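Long-range contact in manganese-binding protein (Chlamydia trachomatis, PDB 6NSI), which binds iron, manganese and nickel ions, with a preference for ferrous iron, and hands them to the membrane permease of an ABC transporter for import: residues M10-T19 with W110-L121. Numbering follows the deposited sequence.
Sequences MICDCVSRIT and WGAAVKEMAAAL
Helix segments 10-19 and 110-121 run in the same general sense, their axes 9.7 Å apart at closest approach and crossing at -51°, with Cys14 facing Val114 and Ile18 facing Ala118. The polar link is at the Trp110 end. NE1 of Trp110 donates to Met10 O over 3.1 Å; the acceptor lies in the indole plane, but the N-H comes in from above the carbonyl plane, and the bond is bent to 143°. This helps to set the rotation of the ring, together with Ile11 CG1 at its edge, 3.7 Å from Trp110 CZ2, and Met117 CE over one face near the rim. Cys14 SG stands oblique to the five-membered ring in a sulfur-aromatic contact, 4.4 Å from its centroid, while CB of the same residue rests against Val114 CG2.

Further along, the packing is knobs-into-holes. The Met117 side chain, extended beyond CG (chi2 -178°), sits among Ile11, Cys14, Val15 and Ile18, its SD against Val15 CG2 and 3.6 Å from Cys14 CB, its CB against Ile18 CD1. In return Ile18 fills the hole between Val114, Met117, Ala118 and Leu121, and its CD1 comes within 3.4 Å of Ala118 N. Leu121 closes the row: Leu121 CD1 lies 3.6 Å from Thr19 CG2 and also touches Ile18.

The contact joins helix 9-19, which follows strand 3-6 of the parallel sheet, to helix 107-124 near the metal site; the Met10 side chain lies about 8 Å from the bound ferric ion. Helix 129-154 packs against both segments, strand 24-27 meets Cys12 and Val15, and helix 80-85 meets Met117.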
ATOM      1  N   MET A  10       6.801   1.745   4.236  1.00 30.73           N
ATOM      2  CA  MET A  10       5.437   1.827   4.739  1.00 31.35           C
ATOM      3  C   MET A  10       5.357   1.264   6.153  1.00 35.56           C
ATOM      4  O   MET A  10       4.634   1.794   7.006  1.00 29.76           O
ATOM      5  CB  MET A  10       4.505   1.093   3.781  1.00 27.73           C
ATOM      6  CG  MET A  10       4.502   1.718   2.381  1.00 24.13           C
ATOM      7  SD  MET A  10       5.803   1.070   1.285  1.00 25.58           S
ATOM      8  CE  MET A  10       5.079  -0.519   0.869  1.00 26.51           C
ATOM      9  N   ILE A  11       6.134   0.212   6.425  1.00 30.72           N
ATOM     10  CA  ILE A  11       6.274  -0.291   7.785  1.00 33.55           C
ATOM     11  C   ILE A  11       7.227   0.582   8.590  1.00 31.71           C
ATOM     12  O   ILE A  11       6.905   0.995   9.708  1.00 36.84           O
ATOM     13  CB  ILE A  11       6.740  -1.756   7.758  1.00 35.62           C
ATOM     14  CG1 ILE A  11       5.656  -2.628   7.136  1.00 31.90           C
ATOM     15  CG2 ILE A  11       7.068  -2.242   9.160  1.00 29.85           C
ATOM     16  CD1 ILE A  11       6.174  -3.954   6.678  1.00 29.30           C
ATOM     17  N   CYS A  12       8.400   0.894   8.032  1.00 34.57           N
ATOM     18  CA  CYS A  12       9.463   1.511   8.832  1.00 34.70           C
ATOM     19  C   CYS A  12       9.046   2.851   9.420  1.00 41.28           C
ATOM     20  O   CYS A  12       9.392   3.171  10.565  1.00 34.90           O
ATOM     21  CB  CYS A  12      10.732   1.694   8.002  1.00 33.80           C
ATOM     22  SG  CYS A  12      12.188   2.047   9.064  1.00 39.86           S
ATOM     23  N   ASP A  13       8.320   3.660   8.655  1.00 34.34           N
ATOM     24  CA  ASP A  13       7.986   4.991   9.151  1.00 36.76           C
ATOM     25  C   ASP A  13       6.987   4.947  10.290  1.00 35.03           C
ATOM     26  O   ASP A  13       6.928   5.891  11.086  1.00 39.72           O
ATOM     27  CB  ASP A  13       7.453   5.854   8.018  1.00 30.48           C
ATOM     28  CG  ASP A  13       8.511   6.125   6.961  1.00 40.45           C
ATOM     29  OD1 ASP A  13       9.685   5.739   7.168  1.00 35.41           O
ATOM     30  OD2 ASP A  13       8.171   6.716   5.922  1.00 37.06           O
ATOM     31  N   CYS A  14       6.207   3.872  10.391  1.00 38.10           N
ATOM     32  CA  CYS A  14       5.308   3.718  11.529  1.00 31.72           C
ATOM     33  C   CYS A  14       6.050   3.161  12.740  1.00 45.46           C
ATOM     34  O   CYS A  14       5.848   3.643  13.862  1.00 36.48           O
ATOM     35  CB  CYS A  14       4.130   2.820  11.153  1.00 31.09           C
ATOM     36  SG  CYS A  14       3.137   3.420   9.700  1.00 32.39           S
ATOM     37  N   VAL A  15       6.918   2.160  12.533  1.00 40.12           N
ATOM     38  CA  VAL A  15       7.727   1.630  13.637  1.00 35.39           C
ATOM     39  C   VAL A  15       8.539   2.748  14.278  1.00 43.35           C
ATOM     40  O   VAL A  15       8.579   2.888  15.505  1.00 45.13           O
ATOM     41  CB  VAL A  15       8.638   0.488  13.145  1.00 38.37           C
ATOM     42  CG1 VAL A  15       9.579   0.047  14.262  1.00 37.46           C
ATOM     43  CG2 VAL A  15       7.820  -0.704  12.680  1.00 35.06           C
ATOM     44  N   SER A  16       9.192   3.572  13.448  1.00 38.23           N
ATOM     45  CA  SER A  16      10.065   4.622  13.965  1.00 39.69           C
ATOM     46  C   SER A  16       9.295   5.642  14.790  1.00 47.50           C
ATOM     47  O   SER A  16       9.861   6.245  15.713  1.00 43.09           O
ATOM     48  CB  SER A  16      10.791   5.317  12.811  1.00 41.85           C
ATOM     49  OG  SER A  16      11.544   4.378  12.059  1.00 43.17           O
ATOM     50  N   ARG A  17       8.011   5.850  14.473  1.00 45.92           N
ATOM     51  CA  ARG A  17       7.189   6.777  15.244  1.00 47.26           C
ATOM     52  C   ARG A  17       6.844   6.206  16.613  1.00 47.51           C
ATOM     53  O   ARG A  17       6.749   6.956  17.589  1.00 49.66           O
ATOM     54  CB  ARG A  17       5.905   7.128  14.477  1.00 42.57           C
ATOM     55  CG  ARG A  17       6.025   8.298  13.486  1.00 42.05           C
ATOM     56  CD  ARG A  17       5.956   9.654  14.199  1.00 47.06           C
ATOM     57  NE  ARG A  17       4.617  10.256  14.222  1.00 55.30           N
ATOM     58  CZ  ARG A  17       3.859  10.381  15.315  1.00 57.69           C
ATOM     59  NH1 ARG A  17       4.289   9.927  16.490  1.00 55.29           N
ATOM     60  NH2 ARG A  17       2.661  10.953  15.235  1.00 53.14           N
ATOM     61  N   ILE A  18       6.644   4.891  16.703  1.00 44.34           N
ATOM     62  CA  ILE A  18       6.383   4.280  18.002  1.00 45.65           C
ATOM     63  C   ILE A  18       7.627   4.324  18.877  1.00 50.76           C
ATOM     64  O   ILE A  18       7.542   4.615  20.072  1.00 49.41           O
ATOM     65  CB  ILE A  18       5.879   2.838  17.836  1.00 44.63           C
ATOM     66  CG1 ILE A  18       4.512   2.824  17.161  1.00 41.42           C
ATOM     67  CG2 ILE A  18       5.823   2.132  19.195  1.00 46.98           C
ATOM     68  CD1 ILE A  18       4.112   1.450  16.680  1.00 38.59           C
ATOM     69  N   THR A  19       8.801   4.035  18.305  1.00 48.35           N
ATOM     70  CA  THR A  19      10.008   3.903  19.120  1.00 49.91           C
ATOM     71  C   THR A  19      10.726   5.221  19.365  1.00 53.97           C
ATOM     72  O   THR A  19      11.383   5.366  20.403  1.00 57.69           O
ATOM     73  CB  THR A  19      11.007   2.920  18.490  1.00 43.09           C
ATOM     74  OG1 THR A  19      11.423   3.382  17.196  1.00 47.36           O
ATOM     75  CG2 THR A  19      10.415   1.522  18.380  1.00 36.74           C
ATOM     76  N   TRP A 110      -4.195  -0.133   7.931  1.00 33.04           N
ATOM     77  CA  TRP A 110      -2.815   0.126   8.331  1.00 31.25           C
ATOM     78  C   TRP A 110      -2.737   0.637   9.767  1.00 32.99           C
ATOM     79  O   TRP A 110      -1.733   0.412  10.452  1.00 32.80           O
ATOM     80  CB  TRP A 110      -2.152   1.113   7.369  1.00 29.89           C
ATOM     81  CG  TRP A 110      -0.646   0.935   7.295  1.00 27.06           C
ATOM     82  CD1 TRP A 110       0.306   1.889   7.531  1.00 27.70           C
ATOM     83  CD2 TRP A 110       0.072  -0.269   6.958  1.00 29.86           C
ATOM     84  NE1 TRP A 110       1.567   1.362   7.362  1.00 33.01           N
ATOM     85  CE2 TRP A 110       1.453   0.043   7.002  1.00 30.94           C
ATOM     86  CE3 TRP A 110      -0.317  -1.571   6.610  1.00 24.59           C
ATOM     87  CZ2 TRP A 110       2.443  -0.903   6.734  1.00 24.76           C
ATOM     88  CZ3 TRP A 110       0.681  -2.512   6.334  1.00 28.32           C
ATOM     89  CH2 TRP A 110       2.035  -2.169   6.401  1.00 28.54           C
ATOM     90  N   GLY A 111      -3.775   1.319  10.242  1.00 29.05           N
ATOM     91  CA  GLY A 111      -3.835   1.640  11.661  1.00 27.98           C
ATOM     92  C   GLY A 111      -3.844   0.393  12.521  1.00 33.88           C
ATOM     93  O   GLY A 111      -3.119   0.302  13.517  1.00 39.67           O
ATOM     94  N   ALA A 112      -4.669  -0.591  12.146  1.00 30.98           N
ATOM     95  CA  ALA A 112      -4.631  -1.883  12.825  1.00 36.64           C
ATOM     96  C   ALA A 112      -3.249  -2.522  12.725  1.00 40.89           C
ATOM     97  O   ALA A 112      -2.744  -3.082  13.705  1.00 35.44           O
ATOM     98  CB  ALA A 112      -5.695  -2.812  12.244  1.00 32.62           C
ATOM     99  N   ALA A 113      -2.622  -2.448  11.542  1.00 37.68           N
ATOM    100  CA  ALA A 113      -1.247  -2.915  11.392  1.00 31.52           C
ATOM    101  C   ALA A 113      -0.322  -2.217  12.382  1.00 33.30           C
ATOM    102  O   ALA A 113       0.509  -2.856  13.037  1.00 35.33           O
ATOM    103  CB  ALA A 113      -0.770  -2.676   9.954  1.00 31.43           C
ATOM    104  N   VAL A 114      -0.445  -0.895  12.497  1.00 34.03           N
ATOM    105  CA  VAL A 114       0.393  -0.168  13.442  1.00 34.38           C
ATOM    106  C   VAL A 114       0.105  -0.609  14.873  1.00 42.71           C
ATOM    107  O   VAL A 114       1.022  -0.674  15.707  1.00 40.32           O
ATOM    108  CB  VAL A 114       0.207   1.344  13.237  1.00 36.24           C
ATOM    109  CG1 VAL A 114       0.848   2.124  14.361  1.00 36.07           C
ATOM    110  CG2 VAL A 114       0.809   1.752  11.888  1.00 33.73           C
ATOM    111  N   LYS A 115      -1.139  -0.995  15.148  1.00 34.07           N
ATOM    112  CA  LYS A 115      -1.492  -1.495  16.497  1.00 41.65           C
ATOM    113  C   LYS A 115      -0.665  -2.746  16.776  1.00 42.06           C
ATOM    114  O   LYS A 115      -0.197  -2.883  17.884  1.00 43.07           O
ATOM    115  CB  LYS A 115      -2.987  -1.783  16.623  1.00 41.18           C
ATOM    116  CG  LYS A 115      -3.583  -1.398  17.967  1.00 57.11           C
ATOM    117  CD  LYS A 115      -5.074  -1.550  18.033  1.00 57.84           C
ATOM    118  CE  LYS A 115      -5.759  -0.882  16.865  1.00 61.17           C
ATOM    119  NZ  LYS A 115      -5.672   0.592  16.940  1.00 55.87           N
ATOM    120  N   GLU A 116      -0.508  -3.613  15.782  1.00 37.68           N
ATOM    121  CA  GLU A 116       0.292  -4.821  15.959  1.00 36.55           C
ATOM    122  C   GLU A 116       1.773  -4.487  16.093  1.00 37.97           C
ATOM    123  O   GLU A 116       2.483  -5.119  16.881  1.00 43.49           O
ATOM    124  CB  GLU A 116       0.068  -5.778  14.790  1.00 43.64           C
ATOM    125  CG  GLU A 116      -1.375  -6.205  14.618  1.00 44.79           C
ATOM    126  CD  GLU A 116      -1.898  -6.955  15.822  1.00 50.01           C
ATOM    127  OE1 GLU A 116      -1.166  -7.812  16.365  1.00 50.24           O
ATOM    128  OE2 GLU A 116      -3.044  -6.678  16.229  1.00 55.29           O
ATOM    129  N   MET A 117       2.259  -3.510  15.322  1.00 39.03           N
ATOM    130  CA  MET A 117       3.633  -3.043  15.488  1.00 37.80           C
ATOM    131  C   MET A 117       3.901  -2.630  16.931  1.00 45.60           C
ATOM    132  O   MET A 117       4.858  -3.100  17.554  1.00 44.22           O
ATOM    133  CB  MET A 117       3.915  -1.869  14.558  1.00 33.97           C
ATOM    134  CG  MET A 117       3.738  -2.145  13.057  1.00 36.96           C
ATOM    135  SD  MET A 117       4.170  -0.641  12.162  1.00 30.59           S
ATOM    136  CE  MET A 117       3.181  -0.800  10.661  1.00 31.62           C
ATOM    137  N   ALA A 118       3.072  -1.732  17.470  1.00 38.48           N
ATOM    138  CA  ALA A 118       3.245  -1.277  18.849  1.00 41.55           C
ATOM    139  C   ALA A 118       3.245  -2.445  19.825  1.00 46.19           C
ATOM    140  O   ALA A 118       4.135  -2.558  20.680  1.00 48.47           O
ATOM    141  CB  ALA A 118       2.141  -0.288  19.214  1.00 36.92           C
ATOM    142  N   ALA A 119       2.242  -3.320  19.725  1.00 45.93           N
ATOM    143  CA  ALA A 119       2.170  -4.453  20.641  1.00 44.88           C
ATOM    144  C   ALA A 119       3.431  -5.296  20.542  1.00 50.18           C
ATOM    145  O   ALA A 119       4.082  -5.586  21.553  1.00 53.91           O
ATOM    146  CB  ALA A 119       0.927  -5.292  20.344  1.00 45.95           C
ATOM    147  N   ALA A 120       3.802  -5.673  19.315  1.00 41.39           N
ATOM    148  CA  ALA A 120       5.009  -6.458  19.095  1.00 42.61           C
ATOM    149  C   ALA A 120       6.236  -5.769  19.681  1.00 43.09           C
ATOM    150  O   ALA A 120       7.085  -6.421  20.301  1.00 47.48           O
ATOM    151  CB  ALA A 120       5.200  -6.699  17.595  1.00 35.97           C
ATOM    152  N   LEU A 121       6.360  -4.453  19.472  1.00 35.45           N
ATOM    153  CA  LEU A 121       7.520  -3.739  19.991  1.00 36.05           C
ATOM    154  C   LEU A 121       7.525  -3.756  21.510  1.00 55.40           C
ATOM    155  O   LEU A 121       8.563  -3.997  22.140  1.00 49.84           O
ATOM    156  CB  LEU A 121       7.517  -2.299  19.485  1.00 40.97           C
ATOM    157  CG  LEU A 121       8.094  -2.081  18.095  1.00 39.07           C
ATOM    158  CD1 LEU A 121       7.723  -0.684  17.623  1.00 41.42           C
ATOM    159  CD2 LEU A 121       9.597  -2.293  18.075  1.00 39.14           C
TER